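Local structure of CADD-like protein of unknown function (Nostoc punctiforme, 3B5O) at residues 19-22 against 26-29; 120-125 against 222-227; 41-46 against 227-232. The protein is of unknown function but belongs to the CADD-like, all-helical proteins of the haem-oxygenase-like group and may be an oxidoreductase. All coordinates share one frame; numbering follows the deposited sequence.

Contact 1 (19-22 against 26-29)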
loop_
_atom_site.group_PDB
_atom_site.type_symbol
_atom_site.label_atom_id
_atom_site.label_comp_id
_atom_site.label_asym_id
_atom_site.label_seq_id
_atom_site.Cartn_x
_atom_site.Cartn_y
_atom_site.Cartn_z
ATOM N N TYR A 19 -7.634 9.739 -8.546
ATOM C CA TYR A 19 -7.206 9.579 -7.141
ATOM C C TYR A 19 -5.963 10.415 -6.841
ATOM O O TYR A 19 -4.852 9.987 -7.106
ATOM C CB TYR A 19 -6.965 8.100 -6.822
ATOM C CG TYR A 19 -8.263 7.391 -6.632
ATOM C CD1 TYR A 19 -9.060 7.062 -7.729
ATOM C CD2 TYR A 19 -8.782 7.177 -5.379
ATOM C CE1 TYR A 19 -10.301 6.496 -7.562
ATOM C CE2 TYR A 19 -10.019 6.599 -5.185
ATOM C CZ TYR A 19 -10.784 6.266 -6.299
ATOM O OH TYR A 19 -12.011 5.705 -6.149
ATOM N N VAL A 20 -6.179 11.572 -6.244
ATOM C CA VAL A 20 -5.062 12.470 -5.921
ATOM C C VAL A 20 -4.063 11.835 -4.962
ATOM O O VAL A 20 -2.895 12.189 -4.980
ATOM C CB VAL A 20 -5.528 13.816 -5.355
ATOM C CG1 VAL A 20 -6.326 14.601 -6.424
ATOM C CG2 VAL A 20 -6.320 13.692 -4.063
ATOM N N ALA A 21 -4.490 10.908 -4.114
ATOM C CA ALA A 21 -3.537 10.335 -3.173
ATOM C C ALA A 21 -2.399 9.610 -3.857
ATOM O O ALA A 21 -1.345 9.445 -3.269
ATOM C CB ALA A 21 -4.247 9.372 -2.210
ATOM N N PHE A 22 -2.637 9.117 -5.074
ATOM C CA PHE A 22 -1.645 8.350 -5.797
ATOM C C PHE A 22 -0.937 9.174 -6.858
ATOM O O PHE A 22 -0.121 8.638 -7.601
ATOM C CB PHE A 22 -2.284 7.057 -6.317
ATOM C CG PHE A 22 -2.819 6.232 -5.189
ATOM C CD1 PHE A 22 -1.933 5.659 -4.301
ATOM C CD2 PHE A 22 -4.177 6.160 -4.922
ATOM C CE1 PHE A 22 -2.364 4.973 -3.177
ATOM C CE2 PHE A 22 -4.619 5.441 -3.791
ATOM C CZ PHE A 22 -3.702 4.873 -2.942
ATOM N N GLU A 26 -0.249 15.728 -6.652
ATOM C CA GLU A 26 -1.446 16.148 -5.917
ATOM C C GLU A 26 -1.695 15.393 -4.614
ATOM O O GLU A 26 -2.622 15.731 -3.882
ATOM C CB GLU A 26 -2.697 16.060 -6.793
ATOM C CG GLU A 26 -2.779 17.138 -7.847
ATOM C CD GLU A 26 -4.009 16.994 -8.723
ATOM O OE1 GLU A 26 -4.015 16.114 -9.615
ATOM O OE2 GLU A 26 -4.958 17.774 -8.516
ATOM N N ASN A 27 -0.850 14.423 -4.290
ATOM C CA ASN A 27 -0.979 13.742 -2.995
ATOM C C ASN A 27 -1.005 14.786 -1.875
ATOM O O ASN A 27 -0.258 15.762 -1.936
ATOM C CB ASN A 27 0.135 12.715 -2.836
ATOM C CG ASN A 27 0.256 12.195 -1.430
ATOM O OD1 ASN A 27 0.834 12.861 -0.583
ATOM N ND2 ASN A 27 -0.245 10.980 -1.188
ATOM N N PRO A 28 -1.867 14.611 -0.861
ATOM C CA PRO A 28 -2.006 15.653 0.140
ATOM C C PRO A 28 -0.788 15.905 1.025
ATOM O O PRO A 28 -0.646 17.019 1.516
ATOM C CB PRO A 28 -3.214 15.204 0.963
ATOM C CG PRO A 28 -3.293 13.772 0.760
ATOM C CD PRO A 28 -2.853 13.532 -0.651
ATOM N N VAL A 29 0.052 14.901 1.241
ATOM C CA VAL A 29 1.305 15.123 1.937
ATOM C C VAL A 29 2.260 15.905 1.039
ATOM O O VAL A 29 2.893 16.867 1.477
ATOM C CB VAL A 29 1.909 13.810 2.473
ATOM C CG1 VAL A 29 3.272 14.097 3.097
ATOM C CG2 VAL A 29 0.942 13.157 3.505
#

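Contact 2 (120-125 against 222-227)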
loop_
_atom_site.group_PDB
_atom_site.type_symbol
_atom_site.label_atom_id
_atom_site.label_comp_id
_atom_site.label_asym_id
_atom_site.label_seq_id
_atom_site.Cartn_x
_atom_site.Cartn_y
_atom_site.Cartn_z
ATOM N N THR A 120 -4.661 5.963 11.054
ATOM C CA THR A 120 -4.138 4.659 10.673
ATOM C C THR A 120 -4.959 3.526 11.269
ATOM O O THR A 120 -5.234 2.521 10.594
ATOM C CB THR A 120 -2.675 4.556 11.000
ATOM O OG1 THR A 120 -2.009 5.677 10.386
ATOM C CG2 THR A 120 -2.067 3.233 10.497
ATOM N N SER A 121 -5.403 3.694 12.505
ATOM C CA SER A 121 -6.260 2.679 13.099
ATOM C C SER A 121 -7.583 2.572 12.320
ATOM O O SER A 121 -8.100 1.474 12.091
ATOM C CB SER A 121 -6.499 2.978 14.579
ATOM O OG SER A 121 -7.394 2.029 15.123
ATOM N N LYS A 122 -8.139 3.713 11.925
ATOM C CA LYS A 122 -9.355 3.723 11.131
ATOM C C LYS A 122 -9.144 3.031 9.790
ATOM O O LYS A 122 -9.990 2.247 9.354
ATOM C CB LYS A 122 -9.817 5.184 10.965
ATOM C CG LYS A 122 -11.007 5.427 10.070
ATOM C CD LYS A 122 -11.386 6.970 10.121
ATOM C CE LYS A 122 -12.378 7.442 9.121
ATOM N NZ LYS A 122 -11.833 7.411 7.772
ATOM N N LEU A 123 -8.002 3.288 9.158
ATOM C CA LEU A 123 -7.664 2.582 7.915
ATOM C C LEU A 123 -7.658 1.073 8.143
ATOM O O LEU A 123 -8.272 0.323 7.399
ATOM C CB LEU A 123 -6.276 2.995 7.435
ATOM C CG LEU A 123 -5.707 2.161 6.269
ATOM C CD1 LEU A 123 -6.456 2.422 4.961
ATOM C CD2 LEU A 123 -4.189 2.388 6.140
ATOM N N LEU A 124 -6.975 0.629 9.190
ATOM C CA LEU A 124 -6.840 -0.807 9.401
ATOM C C LEU A 124 -8.183 -1.466 9.694
ATOM O O LEU A 124 -8.453 -2.568 9.220
ATOM C CB LEU A 124 -5.833 -1.085 10.508
ATOM C CG LEU A 124 -4.391 -0.657 10.207
ATOM C CD1 LEU A 124 -3.527 -0.841 11.455
ATOM C CD2 LEU A 124 -3.810 -1.401 9.006
ATOM N N ARG A 125 -9.054 -0.784 10.438
ATOM C CA ARG A 125 -10.388 -1.345 10.655
ATOM C C ARG A 125 -11.195 -1.395 9.371
ATOM O O ARG A 125 -11.930 -2.361 9.098
ATOM C CB ARG A 125 -11.116 -0.566 11.710
ATOM C CG ARG A 125 -10.441 -0.763 12.999
ATOM C CD ARG A 125 -11.403 -1.022 14.086
ATOM N NE ARG A 125 -10.714 -1.011 15.335
ATOM C CZ ARG A 125 -10.379 -2.080 16.032
ATOM N NH1 ARG A 125 -10.617 -3.318 15.577
ATOM N NH2 ARG A 125 -9.752 -1.890 17.182
ATOM N N TRP A 222 -4.504 8.820 3.443
ATOM C CA TRP A 222 -3.487 9.818 3.096
ATOM C C TRP A 222 -3.957 11.233 3.439
ATOM O O TRP A 222 -3.191 12.042 3.938
ATOM C CB TRP A 222 -3.129 9.718 1.604
ATOM C CG TRP A 222 -2.122 8.652 1.309
ATOM C CD1 TRP A 222 -2.340 7.420 0.767
ATOM C CD2 TRP A 222 -0.731 8.715 1.608
ATOM N NE1 TRP A 222 -1.163 6.713 0.683
ATOM C CE2 TRP A 222 -0.159 7.493 1.201
ATOM C CE3 TRP A 222 0.094 9.699 2.176
ATOM C CZ2 TRP A 222 1.190 7.237 1.331
ATOM C CZ3 TRP A 222 1.428 9.430 2.309
ATOM C CH2 TRP A 222 1.962 8.217 1.894
ATOM N N GLN A 223 -5.223 11.524 3.148
ATOM C CA GLN A 223 -5.789 12.835 3.441
ATOM C C GLN A 223 -5.803 13.091 4.945
ATOM O O GLN A 223 -5.422 14.170 5.422
ATOM C CB GLN A 223 -7.187 12.948 2.841
ATOM C CG GLN A 223 -7.160 12.898 1.324
ATOM C CD GLN A 223 -8.515 12.802 0.681
ATOM O OE1 GLN A 223 -9.451 12.220 1.235
ATOM N NE2 GLN A 223 -8.626 13.377 -0.535
ATOM N N GLU A 224 -6.201 12.080 5.713
ATOM C CA GLU A 224 -6.313 12.253 7.149
ATOM C C GLU A 224 -4.952 12.332 7.800
ATOM O O GLU A 224 -4.761 13.082 8.781
ATOM C CB GLU A 224 -7.121 11.099 7.762
ATOM C CG GLU A 224 -8.564 11.139 7.391
ATOM C CD GLU A 224 -9.327 9.869 7.726
ATOM O OE1 GLU A 224 -8.690 8.897 8.132
ATOM O OE2 GLU A 224 -10.547 9.888 7.570
ATOM N N LEU A 225 -4.007 11.576 7.271
ATOM C CA LEU A 225 -2.648 11.583 7.789
ATOM C C LEU A 225 -1.919 12.909 7.505
ATOM O O LEU A 225 -1.067 13.347 8.284
ATOM C CB LEU A 225 -1.904 10.395 7.202
ATOM C CG LEU A 225 -0.490 10.165 7.680
ATOM C CD1 LEU A 225 -0.479 9.817 9.153
ATOM C CD2 LEU A 225 0.137 9.039 6.896
ATOM N N ALA A 226 -2.228 13.539 6.377
ATOM C CA ALA A 226 -1.719 14.887 6.114
ATOM C C ALA A 226 -2.245 15.906 7.145
ATOM O O ALA A 226 -1.488 16.750 7.638
ATOM C CB ALA A 226 -2.073 15.327 4.686
ATOM N N GLN A 227 -3.528 15.819 7.483
ATOM C CA GLN A 227 -4.115 16.682 8.503
ATOM C C GLN A 227 -3.542 16.403 9.889
ATOM O O GLN A 227 -3.221 17.337 10.627
ATOM C CB GLN A 227 -5.639 16.571 8.489
ATOM C CG GLN A 227 -6.346 17.385 9.574
ATOM C CD GLN A 227 -5.989 18.856 9.545
ATOM O OE1 GLN A 227 -5.884 19.500 10.595
ATOM N NE2 GLN A 227 -5.784 19.394 8.346
#

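Contact 3 (41-46 against 227-232)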
loop_
_atom_site.group_PDB
_atom_site.type_symbol
_atom_site.label_atom_id
_atom_site.label_comp_id
_atom_site.label_asym_id
_atom_site.label_seq_id
_atom_site.Cartn_x
_atom_site.Cartn_y
_atom_site.Cartn_z
ATOM N N ILE A 41 6.839 15.415 8.502
ATOM C CA ILE A 41 6.979 14.419 7.436
ATOM C C ILE A 41 7.546 13.102 8.005
ATOM O O ILE A 41 7.179 12.018 7.566
ATOM C CB ILE A 41 7.772 14.960 6.226
ATOM C CG1 ILE A 41 7.077 16.215 5.683
ATOM C CG2 ILE A 41 7.921 13.913 5.123
ATOM C CD1 ILE A 41 5.575 16.061 5.371
ATOM N N ALA A 42 8.398 13.190 9.023
ATOM C CA ALA A 42 8.843 11.981 9.715
ATOM C C ALA A 42 7.653 11.247 10.338
ATOM O O ALA A 42 7.598 10.011 10.292
ATOM C CB ALA A 42 9.895 12.333 10.784
ATOM N N TYR A 43 6.711 11.993 10.910
ATOM C CA TYR A 43 5.477 11.421 11.457
ATOM C C TYR A 43 4.705 10.688 10.381
ATOM O O TYR A 43 4.216 9.570 10.610
ATOM C CB TYR A 43 4.602 12.506 12.083
ATOM C CG TYR A 43 3.210 12.076 12.422
ATOM C CD1 TYR A 43 2.930 11.444 13.625
ATOM C CD2 TYR A 43 2.172 12.232 11.516
ATOM C CE1 TYR A 43 1.640 11.016 13.932
ATOM C CE2 TYR A 43 0.891 11.822 11.820
ATOM C CZ TYR A 43 0.622 11.212 13.024
ATOM O OH TYR A 43 -0.646 10.771 13.358
ATOM N N VAL A 44 4.565 11.299 9.211
ATOM C CA VAL A 44 3.890 10.626 8.117
ATOM C C VAL A 44 4.581 9.281 7.794
ATOM O O VAL A 44 3.912 8.271 7.592
ATOM C CB VAL A 44 3.833 11.523 6.843
ATOM C CG1 VAL A 44 3.382 10.714 5.611
ATOM C CG2 VAL A 44 2.950 12.753 7.095
HETATM N N MSE A 45 5.909 9.270 7.730
HETATM C CA MSE A 45 6.642 8.064 7.401
HETATM C C MSE A 45 6.536 6.993 8.482
HETATM O O MSE A 45 6.453 5.809 8.165
HETATM C CB MSE A 45 8.115 8.377 7.109
HETATM C CG MSE A 45 8.349 9.041 5.730
HETATM SE SE MSE A 45 7.505 8.080 4.254
HETATM C CE MSE A 45 8.339 6.430 4.664
ATOM N N GLN A 46 6.489 7.405 9.734
ATOM C CA GLN A 46 6.267 6.457 10.817
ATOM C C GLN A 46 4.915 5.777 10.663
ATOM O O GLN A 46 4.795 4.556 10.778
ATOM C CB GLN A 46 6.292 7.155 12.158
ATOM C CG GLN A 46 7.658 7.656 12.594
ATOM C CD GLN A 46 7.578 8.485 13.855
ATOM O OE1 GLN A 46 6.618 9.220 14.081
ATOM N NE2 GLN A 46 8.595 8.348 14.710
ATOM N N GLN A 227 -3.528 15.819 7.483
ATOM C CA GLN A 227 -4.115 16.682 8.503
ATOM C C GLN A 227 -3.542 16.403 9.889
ATOM O O GLN A 227 -3.221 17.337 10.627
ATOM C CB GLN A 227 -5.639 16.571 8.489
ATOM C CG GLN A 227 -6.346 17.385 9.574
ATOM C CD GLN A 227 -5.989 18.856 9.545
ATOM O OE1 GLN A 227 -5.884 19.500 10.595
ATOM N NE2 GLN A 227 -5.784 19.394 8.346
ATOM N N GLU A 228 -3.397 15.134 10.260
ATOM C CA GLU A 228 -2.775 14.821 11.539
ATOM C C GLU A 228 -1.390 15.440 11.627
ATOM O O GLU A 228 -1.028 16.037 12.647
ATOM C CB GLU A 228 -2.674 13.304 11.751
ATOM C CG GLU A 228 -3.971 12.656 12.051
ATOM C CD GLU A 228 -3.864 11.147 12.256
ATOM O OE1 GLU A 228 -2.827 10.541 11.893
ATOM O OE2 GLU A 228 -4.860 10.597 12.752
ATOM N N ALA A 229 -0.617 15.299 10.550
ATOM C CA ALA A 229 0.765 15.755 10.547
ATOM C C ALA A 229 0.810 17.261 10.749
ATOM O O ALA A 229 1.542 17.756 11.611
ATOM C CB ALA A 229 1.458 15.358 9.273
ATOM N N ILE A 230 0.015 17.989 9.974
ATOM C CA ILE A 230 0.096 19.465 10.018
ATOM C C ILE A 230 -0.501 20.054 11.304
ATOM O O ILE A 230 -0.113 21.160 11.737
ATOM C CB ILE A 230 -0.567 20.069 8.763
ATOM C CG1 ILE A 230 0.047 21.449 8.439
ATOM C CG2 ILE A 230 -2.077 20.160 8.908
ATOM C CD1 ILE A 230 1.484 21.343 7.949
ATOM N N SER A 231 -1.425 19.323 11.924
ATOM C CA SER A 231 -2.128 19.784 13.133
ATOM C C SER A 231 -1.240 19.888 14.369
ATOM O O SER A 231 -1.646 20.480 15.366
ATOM C CB SER A 231 -3.306 18.859 13.464
ATOM O OG SER A 231 -2.880 17.668 14.102
ATOM N N SER A 232 -0.052 19.301 14.329
ATOM C CA SER A 232 0.864 19.356 15.482
ATOM C C SER A 232 1.307 20.791 15.856
ATOM O O SER A 232 1.781 21.032 16.962
ATOM C CB SER A 232 2.095 18.503 15.203
ATOM O OG SER A 232 2.906 19.132 14.227
#

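Contact 1 (19-22 against 26-29)
The side-chain amide of Asn27 has the main-chain O of Ala21 at one edge, almost exactly in the amide plane, while ND2 also packs on the indole of Trp222 in helix 204-230. The hydrogen bond from ND2 to Ala21 O is short, 2.8 Å, and nearly straight, 172° at the hydrogen; it reaches the oxygen from a direction somewhat tilted out of the carbonyl plane. CG of Asn27 stands anti to the backbone N (chi1 167°), and this turns the amide back across the bend, where ND2 can reach Ala21. A second flat group, the Phe22 ring, carries the methyl of Ala21 over one face, 4.2 Å from CB to the ring plane and displaced toward the rim, with Tyr19 CB lying in plane at its edge. Farther out, Val20 and Glu26 meet CB to CB at 3.9 Å, and Pro28 lays its CD 4.1 Å from Ala21 CA. Asn27 OD1 works on its own side of the bend: it receives a weak bond from Val29 N and a hydrogen bond from Val30 N. The amide thus bridges two backbone segments, which fixes its rotation. Around it, Phe22 reaches helix 135-163, and Ala21 N is bonded to Gln219 of helix 204-230. A single 3-10 turn at 20-22, bonded from Phe22 N to Tyr19 O, followed by an Asx turn at Asn27, forms part of the connection from helix 2-18 to helix 38-68 in this helical bundle.

Contact 2 (120-125 against 222-227)
A salt bridge at the protein surface, between Lys122 and Glu224, joins helix 118-131 to helix 204-230 in this all-helical fold. The two segments bury just 116 Å² between them, and their direct contact is made by two long side chains; the same helices are also linked by a hydrogen bond between Thr120 OG1 and Trp221 NE1. Lys122 and Glu224 cross at about a right angle. Lys122 is extended as far as CE and then bends at its last torsion (chi4 -69°), which swings NZ onto the carboxylate. NZ lies 2.8 Å from Glu224 OE2 and meets its syn lone pair, on the side of the other oxygen; Glu224 OE1 stays farther from NZ, at 3.5 Å. The methylene CE of Lys122 follows the ammonium in, 3.4 Å from Glu224 OE2, and the Lys122 side chain also touches Val220 one turn back on the second helix. If Glu224 gave way to an alanine here, Lys122 would probably lose its countercharge on the neighbouring helix and be free to turn away into solvent. The bond is one-pronged, carried by a single oxygen. With Lys122 exposed and Glu224 partly so, this is a surface ion pair whose strength probably depends on the surrounding water.

Contact 3 (41-46 against 227-232)
Helix 38-68 meets the C-terminal end of helix 204-230 through Tyr43 and Val44 on one side and Glu228 and Ala229 on the other, with the backbones nearest at Tyr43 and Ala229, 6.5 Å from CA to CA. Tyr43 has CG anti to its main-chain nitrogen (chi1 168°), which sends the ring across toward the other helix. Its hydroxyl donates a hydrogen bond to Glu228 OE1, with 2.6 Å from OH to OE1. That oxygen sits at the ring's edge, in the ring plane, whereas the phenol comes to the carboxylate from above, 57° out of the carboxylate plane; the two planes stand 65° apart. This is a helix-helix contact within an all-helical bundle, consistent with the haem-oxygenase-like clan, in which a tyrosine-carboxylate bond lies beside the packing of Val44 on Ala229. Glu228 OE1 also bonds Ser117 OG in the loop just before helix 118-131, and OE2 takes the N-H of Ala119 in that helix's first turn. With both oxygens engaged, the carboxylate has little freedom to rotate. Beside it lies the small Ala229, whose CB is 3.9 Å from Tyr43 CD2, approaching the ring obliquely. Val44 comes in next to the tyrosine, its CG2 branch 3.7 Å from Ala229 CB, and its side chain also packs on Trp222 and Leu225 farther back along helix 204-230.

From the N terminus, the chain leaves helix 2-18 and at once closes contact 1, a short bend with three residues between its segments. Contact 3 opens next, on helix 38-68, and contact 2 on helix 118-131. Both close on helix 204-230, contact 2 first and contact 3 just beyond it, with Gln227 common to the two; contact 2 is therefore nested within contact 3, and contact 1 precedes both in series. The early bend rejoins the later contacts in space: Pro28 and Val29 pack on Trp222, and Val29 reaches Ile41 and Val44. Leu225 meets Tyr43. Helix 204-230 thus touches the bend through Trp222, helix 38-68 in contact 3 and helix 118-131 in contact 2.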